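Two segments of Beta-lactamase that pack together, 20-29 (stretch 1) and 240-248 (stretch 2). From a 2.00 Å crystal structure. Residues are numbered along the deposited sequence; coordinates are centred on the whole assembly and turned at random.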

# COMPACT_ATOMS: atom_id res chain seq x y z
N ALA A 20 17.50 -4.10 -13.76
CA ALA A 20 16.90 -3.70 -15.02
C ALA A 20 15.97 -2.50 -14.82
O ALA A 20 15.88 -1.64 -15.69
CB ALA A 20 16.13 -4.86 -15.64
N ALA A 21 15.26 -2.46 -13.70
CA ALA A 21 14.34 -1.36 -13.45
C ALA A 21 15.12 -0.05 -13.28
O ALA A 21 14.64 1.02 -13.66
CB ALA A 21 13.49 -1.66 -12.22
N GLU A 22 16.31 -0.14 -12.72
CA GLU A 22 17.12 1.05 -12.43
C GLU A 22 18.05 1.46 -13.56
O GLU A 22 18.74 2.49 -13.48
CB GLU A 22 17.93 0.84 -11.15
CG GLU A 22 17.09 0.63 -9.92
CD GLU A 22 17.93 0.52 -8.65
OE1 GLU A 22 19.05 -0.03 -8.73
OE2 GLU A 22 17.46 0.98 -7.58
N ALA A 23 18.08 0.66 -14.62
CA ALA A 23 19.04 0.86 -15.69
C ALA A 23 18.93 2.22 -16.38
O ALA A 23 19.93 2.74 -16.86
CB ALA A 23 18.94 -0.28 -16.72
N THR A 24 17.74 2.81 -16.43
CA THR A 24 17.60 4.11 -17.08
C THR A 24 17.80 5.29 -16.12
O THR A 24 17.54 6.44 -16.49
CB THR A 24 16.28 4.25 -17.86
OG1 THR A 24 15.17 3.92 -17.02
CG2 THR A 24 16.28 3.33 -19.08
N GLY A 25 18.25 5.02 -14.90
CA GLY A 25 18.63 6.09 -14.00
C GLY A 25 17.68 6.32 -12.83
O GLY A 25 17.98 7.12 -11.94
N GLY A 26 16.54 5.63 -12.83
CA GLY A 26 15.62 5.74 -11.72
C GLY A 26 16.08 4.92 -10.52
O GLY A 26 17.15 4.32 -10.53
N THR A 27 15.25 4.88 -9.48
CA THR A 27 15.61 4.19 -8.24
C THR A 27 14.50 3.26 -7.79
O THR A 27 13.33 3.62 -7.85
CB THR A 27 15.89 5.22 -7.10
OG1 THR A 27 17.00 6.03 -7.48
CG2 THR A 27 16.22 4.51 -5.77
N VAL A 28 14.89 2.08 -7.30
CA VAL A 28 13.94 1.13 -6.71
C VAL A 28 14.27 0.92 -5.23
O VAL A 28 15.44 0.87 -4.84
CB VAL A 28 13.99 -0.23 -7.46
CG1 VAL A 28 13.18 -1.32 -6.73
CG2 VAL A 28 13.49 -0.06 -8.91
N GLY A 29 13.24 0.82 -4.40
CA GLY A 29 13.40 0.38 -3.02
C GLY A 29 12.49 -0.82 -2.88
O GLY A 29 11.33 -0.78 -3.31
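Stretch 2, residues 240-248: AVFTENLPD

The most unusual feature of this contact is a place where there is no side chain at all: at Gly 26, just before the strand of the first stretch begins, an ideal CB would point toward the second stretch and lie 2.5 Å from Leu 246 CD2, 2.8 Å from Asn 245 O and 2.9 Å from Glu 244 O. The bare CA can instead settle 3.4 Å from Glu 244 O, and Gly 26 and Asn 245 approach to 4.5 Å between their CA atoms.

Beyond this point the pair illustrates the general rule of antiparallel sheets, that narrow and wide pairs alternate. Residues 240-244 form an extended strand that runs against 27-29, with 164° between the two N-to-C directions and a closest approach of 4.7 Å between axes. Thr 27 faces Glu 244 in a hydrogen-bonded pair: Thr 27 N donates to Glu 244 O at 2.9 Å, and Glu 244 N returns a bond of 2.9 Å to Thr 27 O. Gly 29 and Phe 242 repeat the arrangement, with Gly 29 N to Phe 242 O and Phe 242 N to Gly 29 O both at 2.8 Å. Between them Val 28 and Thr 243 make a non-hydrogen-bonded pair, their CA atoms 4.6 Å apart. Here the backbones make two CA-H...O contacts, Val 28 CA to Phe 242 O and Thr 243 CA to Thr 27 O, each 3.4 Å. The amide of Val 28, turned away from this partner, donates to Glu 22 OE2 at 2.8 Å within its own stretch.

The side chains alternate likewise. Val 28 and Thr 243 share one face, where Val 28 CG2 lies 4.2 Å from Thr 243 CG2, while Val 28 CG1 meets Val 241 CG1 at 4.3 Å. On the other face, Thr 27 and Glu 244 are joined through a water, 2.7 Å from Thr 27 OG1 and 2.7 Å from Glu 244 OE2, to which it donates.

At Asn 245 the second stretch leaves the extended conformation, with phi/psi of 61/24, and continues as loop. Leu 246 starts sideways, but its end comes nearer, placing CD2 3.4 Å from Ala 21 O, at the helical part of the first stretch. Pro 247 CG then lies 3.2 Å from Thr 24 OG1, within the type I turn from Glu 22 to Gly 25. A second water donates to both Asn 245 O, at 2.8 Å, and Thr 24 O, at 3.3 Å, so a water links the two loops beyond the last direct backbone bond.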

# COMPACT_ATOMS: atom_id res chain seq x y z
N ALA A 240 6.95 -4.96 -0.50
CA ALA A 240 6.87 -3.50 -0.47
C ALA A 240 7.88 -2.93 -1.46
O ALA A 240 9.09 -2.98 -1.24
CB ALA A 240 7.13 -2.99 0.96
N VAL A 241 7.39 -2.43 -2.59
CA VAL A 241 8.28 -1.90 -3.62
C VAL A 241 7.91 -0.46 -3.92
O VAL A 241 6.75 -0.15 -4.18
CB VAL A 241 8.19 -2.73 -4.91
CG1 VAL A 241 9.07 -2.13 -6.00
CG2 VAL A 241 8.61 -4.17 -4.61
N PHE A 242 8.91 0.42 -3.85
CA PHE A 242 8.76 1.82 -4.20
C PHE A 242 9.64 2.12 -5.39
O PHE A 242 10.78 1.64 -5.46
CB PHE A 242 9.14 2.71 -3.00
CG PHE A 242 8.15 2.60 -1.87
CD1 PHE A 242 7.23 3.61 -1.64
CD2 PHE A 242 8.10 1.46 -1.07
CE1 PHE A 242 6.29 3.51 -0.61
CE2 PHE A 242 7.16 1.35 -0.03
CZ PHE A 242 6.25 2.38 0.19
N THR A 243 9.13 2.88 -6.35
CA THR A 243 9.98 3.26 -7.48
C THR A 243 9.86 4.75 -7.76
O THR A 243 8.80 5.35 -7.60
CB THR A 243 9.72 2.47 -8.79
OG1 THR A 243 8.61 3.04 -9.50
CG2 THR A 243 9.47 0.98 -8.53
N GLU A 244 10.96 5.33 -8.22
CA GLU A 244 11.06 6.76 -8.37
C GLU A 244 11.84 7.08 -9.63
O GLU A 244 12.92 6.51 -9.88
CB GLU A 244 11.76 7.28 -7.11
CG GLU A 244 12.30 8.65 -7.11
CD GLU A 244 13.01 8.93 -5.79
OE1 GLU A 244 12.37 8.76 -4.73
OE2 GLU A 244 14.20 9.29 -5.81
N ASN A 245 11.31 7.98 -10.44
CA ASN A 245 11.99 8.43 -11.65
C ASN A 245 12.28 7.36 -12.71
O ASN A 245 13.21 7.53 -13.49
CB ASN A 245 13.30 9.15 -11.29
CG ASN A 245 13.05 10.36 -10.43
OD1 ASN A 245 12.11 11.12 -10.67
ND2 ASN A 245 13.86 10.52 -9.39
N LEU A 246 11.52 6.28 -12.73
CA LEU A 246 11.55 5.40 -13.90
C LEU A 246 10.99 6.18 -15.09
O LEU A 246 10.42 7.26 -14.91
CB LEU A 246 10.76 4.11 -13.66
CG LEU A 246 11.18 3.21 -12.49
CD1 LEU A 246 10.81 1.75 -12.73
CD2 LEU A 246 12.64 3.34 -12.20
N PRO A 247 11.15 5.66 -16.31
CA PRO A 247 10.81 6.50 -17.47
C PRO A 247 9.35 6.94 -17.55
O PRO A 247 9.08 8.06 -17.99
CB PRO A 247 11.17 5.60 -18.65
CG PRO A 247 12.31 4.77 -18.12
CD PRO A 247 11.90 4.45 -16.71
N ASP A 248 8.42 6.10 -17.11
CA ASP A 248 7.00 6.44 -17.20
C ASP A 248 6.18 5.46 -16.38
O ASP A 248 6.73 4.53 -15.78
CB ASP A 248 6.51 6.44 -18.67
CG ASP A 248 6.99 5.22 -19.46
OD1 ASP A 248 6.98 4.08 -18.91
OD2 ASP A 248 7.39 5.38 -20.63
O HOH W 1 14.33 6.98 -15.98
O HOH W 2 15.84 8.42 -7.75